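Local coordinates for protein deoxyhypusine hydroxylase (Homo sapiens, PDB 4D50) that hydroxylates the deoxyhypusine side chain of translation initiation factor eIF5A at a diiron centre, the second and final step in forming hypusine, at residues Gly206-Arg211 / Pro241-Glu246; Ser56-His61 / Glu271-Glu276; Cys127-Arg132 / Pro176-Tyr181. All coordinates share one frame; numbering follows the deposited sequence. Where two conformers were deposited one is given.

Interaction 1. Residues Gly206-Arg211 / Pro241-Glu246. With FE (Fe (III) ion), chain D; PER (peroxide ion), chain E.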
# COMPACT_ATOMS: atom_id res chain seq x y z
N GLY A 206 16.29 4.82 6.93
CA GLY A 206 16.06 3.58 6.18
C GLY A 206 16.08 3.66 4.67
O GLY A 206 16.46 4.64 4.08
N SER A 207 15.66 2.57 4.07
CA SER A 207 15.55 2.45 2.65
C SER A 207 14.31 3.19 2.17
O SER A 207 13.44 3.57 2.96
CB SER A 207 15.41 0.96 2.31
OG SER A 207 14.19 0.41 2.80
N ALA A 208 14.19 3.30 0.84
CA ALA A 208 13.00 3.86 0.23
C ALA A 208 11.75 3.04 0.58
O ALA A 208 10.72 3.61 0.91
CB ALA A 208 13.17 3.94 -1.29
N LEU A 209 11.83 1.70 0.59
CA LEU A 209 10.67 0.88 1.00
C LEU A 209 10.20 1.27 2.39
O LEU A 209 9.00 1.56 2.60
CB LEU A 209 11.02 -0.61 0.99
CG LEU A 209 9.81 -1.52 0.94
CD1 LEU A 209 9.12 -1.50 -0.39
CD2 LEU A 209 10.19 -2.93 1.32
N PHE A 210 11.15 1.32 3.34
CA PHE A 210 10.86 1.74 4.72
C PHE A 210 10.18 3.09 4.81
O PHE A 210 9.12 3.20 5.48
CB PHE A 210 12.17 1.79 5.52
CG PHE A 210 12.04 2.29 6.96
CD1 PHE A 210 12.13 3.66 7.24
CD2 PHE A 210 11.85 1.43 8.02
CE1 PHE A 210 12.09 4.13 8.53
CE2 PHE A 210 11.69 1.93 9.33
CZ PHE A 210 11.83 3.26 9.57
N ARG A 211 10.71 4.09 4.12
CA ARG A 211 10.12 5.44 4.16
C ARG A 211 8.71 5.45 3.59
O ARG A 211 7.81 6.15 4.05
CB ARG A 211 10.98 6.43 3.37
CG ARG A 211 12.25 6.74 4.15
CD ARG A 211 13.00 7.96 3.64
NE ARG A 211 13.29 7.91 2.24
CZ ARG A 211 14.37 7.29 1.69
NH1 ARG A 211 15.21 6.57 2.45
NH2 ARG A 211 14.58 7.38 0.35
N PRO A 241 10.36 8.71 -5.92
CA PRO A 241 9.00 8.95 -6.34
C PRO A 241 7.97 8.04 -5.65
O PRO A 241 6.84 8.48 -5.33
CB PRO A 241 9.01 8.68 -7.85
CG PRO A 241 10.43 8.49 -8.21
CD PRO A 241 11.31 8.62 -7.04
N MET A 242 8.35 6.82 -5.32
CA MET A 242 7.47 5.91 -4.58
C MET A 242 7.16 6.45 -3.17
O MET A 242 6.05 6.31 -2.68
CB MET A 242 8.13 4.52 -4.51
CG MET A 242 7.42 3.51 -3.67
SD MET A 242 8.30 1.93 -3.65
CE MET A 242 9.49 2.40 -2.41
N VAL A 243 8.16 7.05 -2.52
CA VAL A 243 7.97 7.68 -1.20
C VAL A 243 7.13 8.98 -1.33
O VAL A 243 6.17 9.22 -0.54
CB VAL A 243 9.30 8.11 -0.55
CG1 VAL A 243 9.06 8.81 0.75
CG2 VAL A 243 10.20 6.84 -0.33
N ARG A 244 7.46 9.76 -2.33
CA ARG A 244 6.70 10.99 -2.50
C ARG A 244 5.23 10.71 -2.82
O ARG A 244 4.33 11.35 -2.28
CB ARG A 244 7.31 11.90 -3.54
CG ARG A 244 8.77 12.34 -3.28
CD ARG A 244 9.35 13.05 -4.51
NE ARG A 244 8.58 14.26 -4.68
CZ ARG A 244 8.28 14.84 -5.83
NH1 ARG A 244 8.64 14.31 -7.00
NH2 ARG A 244 7.50 15.88 -5.77
N HIS A 245 4.99 9.72 -3.66
CA HIS A 245 3.58 9.26 -3.91
C HIS A 245 2.84 8.82 -2.65
O HIS A 245 1.67 9.19 -2.45
CB HIS A 245 3.53 8.17 -4.98
CG HIS A 245 2.75 6.98 -4.55
ND1 HIS A 245 1.37 6.97 -4.59
CD2 HIS A 245 3.14 5.74 -4.17
CE1 HIS A 245 0.95 5.81 -4.14
NE2 HIS A 245 1.99 5.02 -3.96
N GLU A 246 3.51 8.06 -1.76
CA GLU A 246 2.86 7.58 -0.58
C GLU A 246 2.50 8.73 0.37
O GLU A 246 1.42 8.72 0.97
CB GLU A 246 3.75 6.50 0.09
CG GLU A 246 2.97 5.40 0.76
CD GLU A 246 2.12 4.62 -0.20
OE1 GLU A 246 2.63 4.05 -1.16
OE2 GLU A 246 0.90 4.61 0.03
FE FE D . 2.05 3.07 -2.92
O1 PER E . 4.20 1.39 -3.40
O2 PER E . 4.15 2.93 -3.52
O HOH W 1 0.04 3.31 -2.18
O HOH W 2 2.06 1.17 -1.49
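Val243 pushes its CG2 methyl into a hollow on helix 208-221, where the first turns of helices 208-221 and 241-254, from successive HEAT-like repeats, pack against each other. The hollow has two walls: the Ala208 carbonyl oxygen, 3.5 Å from Val243 CG2, and Arg211 CB, 3.8 Å from the same methyl. CG1 is anti to the backbone N of Val243 (chi1 177°), lying beside this pocket and also brushing Arg211 CB. Beyond CB the arginine passes obliquely over the valine and carries its charge off to a salt bridge with Glu239.

Met242 supplies the second bump. In the conformer described, one of two deposited, its chain runs extended as far as SD and then bends (chi3 81°), which lays CE against the Ala208 carbonyl, with Ala208 CB 4.1 Å from CE and with Leu209 CD1 more loosely in contact. The same side chain brings CG to 3.3 Å from peroxide O2, so Met242 helps line the peroxide pocket. One turn further along, the helix delivers two iron ligands: His245 NE2 binds the ion at 2.2 Å, and Glu246 OE1 binds it at 2.1 Å.

Interaction 2. Residues Ser56-His61 / Glu271-Glu276. With FE (Fe (III) ion), chain D; PER (peroxide ion), chain E.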
# COMPACT_ATOMS: atom_id res chain seq x y z
N SER A 56 -0.28 3.19 -16.37
CA SER A 56 -0.09 3.86 -15.10
C SER A 56 0.51 2.93 -14.05
O SER A 56 -0.17 2.06 -13.60
CB SER A 56 -1.41 4.39 -14.59
OG SER A 56 -1.41 4.84 -13.20
N ALA A 57 1.71 3.25 -13.61
CA ALA A 57 2.39 2.45 -12.50
C ALA A 57 1.59 2.60 -11.21
O ALA A 57 1.45 1.61 -10.44
CB ALA A 57 3.81 2.94 -12.25
N LEU A 58 1.09 3.80 -10.94
CA LEU A 58 0.19 4.07 -9.79
C LEU A 58 -1.02 3.12 -9.81
O LEU A 58 -1.26 2.37 -8.84
CB LEU A 58 -0.32 5.51 -9.76
CG LEU A 58 -1.22 5.77 -8.56
CD1 LEU A 58 -0.44 5.70 -7.25
CD2 LEU A 58 -1.88 7.15 -8.61
N LEU A 59 -1.70 3.07 -10.94
CA LEU A 59 -2.87 2.18 -10.99
C LEU A 59 -2.43 0.73 -10.81
O LEU A 59 -2.98 0.01 -10.02
CB LEU A 59 -3.66 2.39 -12.28
CG LEU A 59 -4.93 1.53 -12.35
CD1 LEU A 59 -5.97 1.79 -11.29
CD2 LEU A 59 -5.54 1.75 -13.77
N LYS A 60 -1.39 0.30 -11.53
CA LYS A 60 -0.99 -1.11 -11.50
C LYS A 60 -0.58 -1.62 -10.12
O LYS A 60 -0.91 -2.73 -9.72
CB LYS A 60 0.14 -1.38 -12.47
CG LYS A 60 -0.27 -1.40 -13.94
CD LYS A 60 0.88 -1.87 -14.83
CE LYS A 60 1.97 -0.84 -14.94
NZ LYS A 60 2.99 -1.14 -15.96
N HIS A 61 0.10 -0.79 -9.38
CA HIS A 61 0.52 -1.16 -8.03
C HIS A 61 -0.67 -1.19 -7.07
O HIS A 61 -0.71 -2.05 -6.17
CB HIS A 61 1.70 -0.30 -7.59
CG HIS A 61 1.36 0.74 -6.57
ND1 HIS A 61 0.48 1.77 -6.82
CD2 HIS A 61 1.75 0.85 -5.28
CE1 HIS A 61 0.41 2.53 -5.72
NE2 HIS A 61 1.14 1.96 -4.77
N GLU A 271 6.99 13.77 -12.08
CA GLU A 271 6.90 12.32 -11.84
C GLU A 271 5.44 11.97 -11.95
O GLU A 271 4.56 12.50 -11.23
CB GLU A 271 7.47 12.01 -10.44
CG GLU A 271 8.97 12.17 -10.38
CD GLU A 271 9.71 11.10 -11.15
OE1 GLU A 271 9.11 10.02 -11.48
OE2 GLU A 271 10.87 11.33 -11.48
N ARG A 272 5.16 11.16 -12.95
CA ARG A 272 3.81 10.73 -13.22
C ARG A 272 3.18 10.11 -12.02
O ARG A 272 2.01 10.39 -11.76
CB ARG A 272 3.80 9.69 -14.36
CG ARG A 272 2.38 9.32 -14.73
CD ARG A 272 2.40 8.61 -16.08
NE ARG A 272 1.08 8.14 -16.40
CZ ARG A 272 0.80 7.38 -17.46
NH1 ARG A 272 1.75 7.08 -18.32
NH2 ARG A 272 -0.43 6.96 -17.66
N VAL A 273 3.90 9.29 -11.25
CA VAL A 273 3.30 8.65 -10.10
C VAL A 273 2.86 9.71 -9.04
O VAL A 273 1.81 9.59 -8.39
CB VAL A 273 4.24 7.60 -9.48
CG1 VAL A 273 3.48 6.79 -8.46
CG2 VAL A 273 4.81 6.67 -10.56
N VAL A 274 3.66 10.75 -8.88
CA VAL A 274 3.33 11.86 -8.02
C VAL A 274 2.19 12.74 -8.52
O VAL A 274 1.21 12.99 -7.77
CB VAL A 274 4.59 12.74 -7.73
CG1 VAL A 274 4.22 13.96 -6.89
CG2 VAL A 274 5.63 11.88 -7.01
N ARG A 275 2.21 13.16 -9.76
CA ARG A 275 1.02 13.82 -10.33
C ARG A 275 -0.27 13.08 -10.16
O ARG A 275 -1.31 13.64 -9.81
CB ARG A 275 1.17 14.16 -11.84
CG ARG A 275 2.27 15.11 -12.24
CD ARG A 275 2.03 15.43 -13.73
NE ARG A 275 2.02 14.30 -14.67
CZ ARG A 275 3.13 13.77 -15.21
NH1 ARG A 275 4.32 14.17 -14.79
NH2 ARG A 275 3.08 12.78 -16.09
N GLU A 276 -0.25 11.78 -10.48
CA GLU A 276 -1.50 11.03 -10.43
C GLU A 276 -1.99 10.82 -9.04
O GLU A 276 -3.21 10.86 -8.82
CB GLU A 276 -1.32 9.70 -11.13
CG GLU A 276 -1.21 9.85 -12.61
CD GLU A 276 -1.03 8.52 -13.35
OE1 GLU A 276 -0.85 7.39 -12.77
OE2 GLU A 276 -1.09 8.66 -14.61
FE FE D . 2.05 3.07 -2.92
O1 PER E . 4.20 1.39 -3.40
O2 PER E . 4.15 2.93 -3.52
O HOH W 3 1.71 6.43 -12.32
O HOH W 2 2.06 1.17 -1.49
O HOH W 1 0.04 3.31 -2.18
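Glu276 reaches across to Ser56, the N-cap of helix 57-70, and ties that helix to the start of helix 272-289, two elements of the HEAT-like superhelix more than 200 residues apart. The short helical segments are inclined at 75°. Starting at CB, the glutamate first packs on Leu58, whose CD2 lies 3.6 Å from Glu276 CB, the two side chains sliding past each other in opposite directions. CG is anti to the carbonyl carbon (chi1 -72°), and from there the chain runs extended to the carboxylate. OE1 accepts a short 2.6 Å bond from Ser56 OG on its syn side, and water 3, which also takes the N-H of Leu58, donates to the same oxygen. OE2 is met from above the carboxylate plane by Arg272 NE at 2.9 Å, a salt bridge within one helical turn; Arg272 NH1 pairs with Asp55. Ser56 OG in turn accepts from Leu59 N, and with these two bonds, one donated and one accepted, the hydroxyl is held in its rotation. An alanine in place of Glu276 would probably leave the Ser56 hydroxyl and Arg272 NE without their acceptor and open a gap between the two helix starts. Within the first turn of helix 57-70, His61 ND1 donates to the Leu58 carbonyl in its plane, on a lone pair, which orients the ring so that NE2 binds the iron at 2.3 Å.

Interaction 3. Residues Cys127-Arg132 / Pro176-Tyr181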
# COMPACT_ATOMS: atom_id res chain seq x y z
N CYS A 127 10.30 -8.90 -0.30
CA CYS A 127 10.12 -10.35 -0.28
C CYS A 127 10.77 -10.89 1.01
O CYS A 127 10.29 -11.89 1.61
CB CYS A 127 10.69 -11.06 -1.57
SG CYS A 127 9.78 -10.60 -3.03
N GLN A 128 11.80 -10.21 1.52
CA GLN A 128 12.35 -10.59 2.82
C GLN A 128 11.32 -10.45 3.90
O GLN A 128 11.18 -11.32 4.77
CB GLN A 128 13.60 -9.80 3.11
CG GLN A 128 14.76 -10.18 2.18
CD GLN A 128 15.83 -9.12 2.18
OE1 GLN A 128 16.01 -8.42 3.19
NE2 GLN A 128 16.48 -8.93 1.09
N LEU A 129 10.60 -9.36 3.86
CA LEU A 129 9.54 -9.08 4.83
C LEU A 129 8.44 -10.09 4.73
O LEU A 129 7.94 -10.55 5.77
CB LEU A 129 8.99 -7.65 4.64
CG LEU A 129 9.92 -6.55 5.08
CD1 LEU A 129 9.39 -5.19 4.61
CD2 LEU A 129 10.12 -6.51 6.57
N ALA A 130 8.10 -10.50 3.51
CA ALA A 130 6.94 -11.34 3.31
C ALA A 130 7.30 -12.77 3.81
O ALA A 130 6.45 -13.43 4.33
CB ALA A 130 6.44 -11.25 1.92
N VAL A 131 8.54 -13.22 3.60
CA VAL A 131 9.02 -14.51 4.12
C VAL A 131 8.97 -14.49 5.65
O VAL A 131 8.45 -15.39 6.24
CB VAL A 131 10.43 -14.83 3.63
CG1 VAL A 131 10.98 -16.01 4.42
CG2 VAL A 131 10.41 -15.11 2.13
N ARG A 132 9.36 -13.38 6.27
CA ARG A 132 9.25 -13.33 7.73
C ARG A 132 7.77 -13.34 8.20
O ARG A 132 7.44 -13.90 9.25
CB ARG A 132 9.94 -12.03 8.22
CG ARG A 132 11.47 -11.98 8.18
CD ARG A 132 12.17 -12.96 9.09
NE ARG A 132 11.72 -12.90 10.48
CZ ARG A 132 12.21 -12.07 11.42
NH1 ARG A 132 13.15 -11.19 11.16
NH2 ARG A 132 11.74 -12.18 12.69
N PRO A 176 16.91 -5.72 12.15
CA PRO A 176 16.28 -6.21 10.94
C PRO A 176 15.04 -5.41 10.57
O PRO A 176 14.26 -4.98 11.46
CB PRO A 176 15.88 -7.65 11.30
CG PRO A 176 16.61 -8.01 12.56
CD PRO A 176 17.12 -6.78 13.16
N LEU A 177 14.83 -5.28 9.27
CA LEU A 177 13.74 -4.54 8.73
C LEU A 177 12.39 -4.99 9.29
O LEU A 177 11.53 -4.18 9.62
CB LEU A 177 13.73 -4.64 7.24
CG LEU A 177 12.91 -3.56 6.62
CD1 LEU A 177 13.35 -2.15 6.98
CD2 LEU A 177 12.98 -3.77 5.14
N PHE A 178 12.24 -6.31 9.47
CA PHE A 178 10.97 -6.81 9.95
C PHE A 178 10.68 -6.30 11.33
O PHE A 178 9.53 -5.93 11.62
CB PHE A 178 10.98 -8.34 9.96
CG PHE A 178 9.65 -8.96 10.25
CD1 PHE A 178 8.65 -8.94 9.32
CD2 PHE A 178 9.45 -9.65 11.45
CE1 PHE A 178 7.45 -9.57 9.56
CE2 PHE A 178 8.29 -10.32 11.66
CZ PHE A 178 7.29 -10.30 10.71
N GLU A 179 11.70 -6.26 12.17
CA GLU A 179 11.49 -5.83 13.56
C GLU A 179 11.12 -4.32 13.58
O GLU A 179 10.29 -3.87 14.39
CB GLU A 179 12.74 -6.12 14.37
CG GLU A 179 12.85 -7.50 14.99
CD GLU A 179 12.96 -8.68 14.03
OE1 GLU A 179 13.16 -8.50 12.80
OE2 GLU A 179 12.86 -9.84 14.54
N ARG A 180 11.74 -3.57 12.66
CA ARG A 180 11.50 -2.16 12.54
C ARG A 180 10.06 -1.95 12.09
O ARG A 180 9.43 -0.99 12.54
CB ARG A 180 12.48 -1.48 11.57
CG ARG A 180 13.88 -1.72 12.00
CD ARG A 180 14.87 -1.00 11.10
NE ARG A 180 14.75 0.45 11.13
CZ ARG A 180 15.38 1.26 10.26
NH1 ARG A 180 16.23 0.77 9.33
NH2 ARG A 180 15.26 2.58 10.33
N TYR A 181 9.60 -2.73 11.13
CA TYR A 181 8.20 -2.66 10.69
C TYR A 181 7.25 -3.01 11.80
O TYR A 181 6.14 -2.46 11.95
CB TYR A 181 7.96 -3.59 9.48
CG TYR A 181 8.18 -2.97 8.13
CD1 TYR A 181 9.39 -2.37 7.80
CD2 TYR A 181 7.25 -3.11 7.15
CE1 TYR A 181 9.60 -1.79 6.58
CE2 TYR A 181 7.46 -2.52 5.90
CZ TYR A 181 8.64 -1.87 5.63
OH TYR A 181 8.88 -1.33 4.35
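Leu129 and Arg132, one turn apart on helix 121-140, meet Leu177, Phe178, Glu179 and Tyr181 at the start of helix 177-190. In this HEAT-like alpha-helical fold the contact joins helix 121-140, which follows the second annotated repeat, to helix 177-190, where the third begins, and the short axes come within 10.0 Å of each other.

The apolar part belongs to Leu129. Its CD2 methyl presses on the backbone of the other helix, 3.5 Å from Phe178 CA, and lies in the plane of the Phe178 ring at its edge. CD1 rests beside Leu177 CD2 at 3.9 Å, the two leucines crossing at about a right angle.

Two CH-pi contacts follow. Leu129 CD1 sits over the face of Tyr181, 3.7 Å from the ring centroid. Arg132 CB does the same for Phe178, at 3.6 Å from that centroid. The arginine chain bends at chi2 and chi3 and crosses the phenylalanine at a slant, its guanidinium plane 43° from the ring, with Phe178 CD2 over the centre of one guanidinium face, 3.6 Å above its plane. Ala155 and Pro156 of the connecting loop also touch this ring.

The polar part is a two-pronged, end-on salt bridge at the more exposed margin of the contact. Arg132 NH2 points almost straight (164°) at Glu179 OE2, which lies close to the guanidinium plane. The other prong is more bent, at 141°, and its acceptor is tilted out of that plane. With one nitrogen to each oxygen, the carboxylate and guanidinium hold each other against rotation. In this second prong, Arg132 NH1 meets the syn lone pair of Glu179 OE1 at 3.2 Å.

Overall arrangement
Interactions 1 and 2 converge on one iron ion from separate parts of the chain: His245 and Glu246 come from 241-246, His61 from 56-61, and both contacts share the peroxide and two iron-bound waters. His245 NE2 lies 3.3 Å from His61 NE2, and Leu58 CD1 of interaction 2 packs 3.4 Å from His245 CE1. Interaction 3 adjoins interaction 1 on its other flank, where Tyr181 OH comes 3.4 Å from Leu209 O; the Tyr181 side chain remains about 8 Å from the nearest bound iron. Leu209 itself is about 3 Å, side chain to side chain, from His94, a ligand of the second iron. Interactions 2 and 3 lie on opposite sides of the chain's centre, their own centres about 25 Å apart.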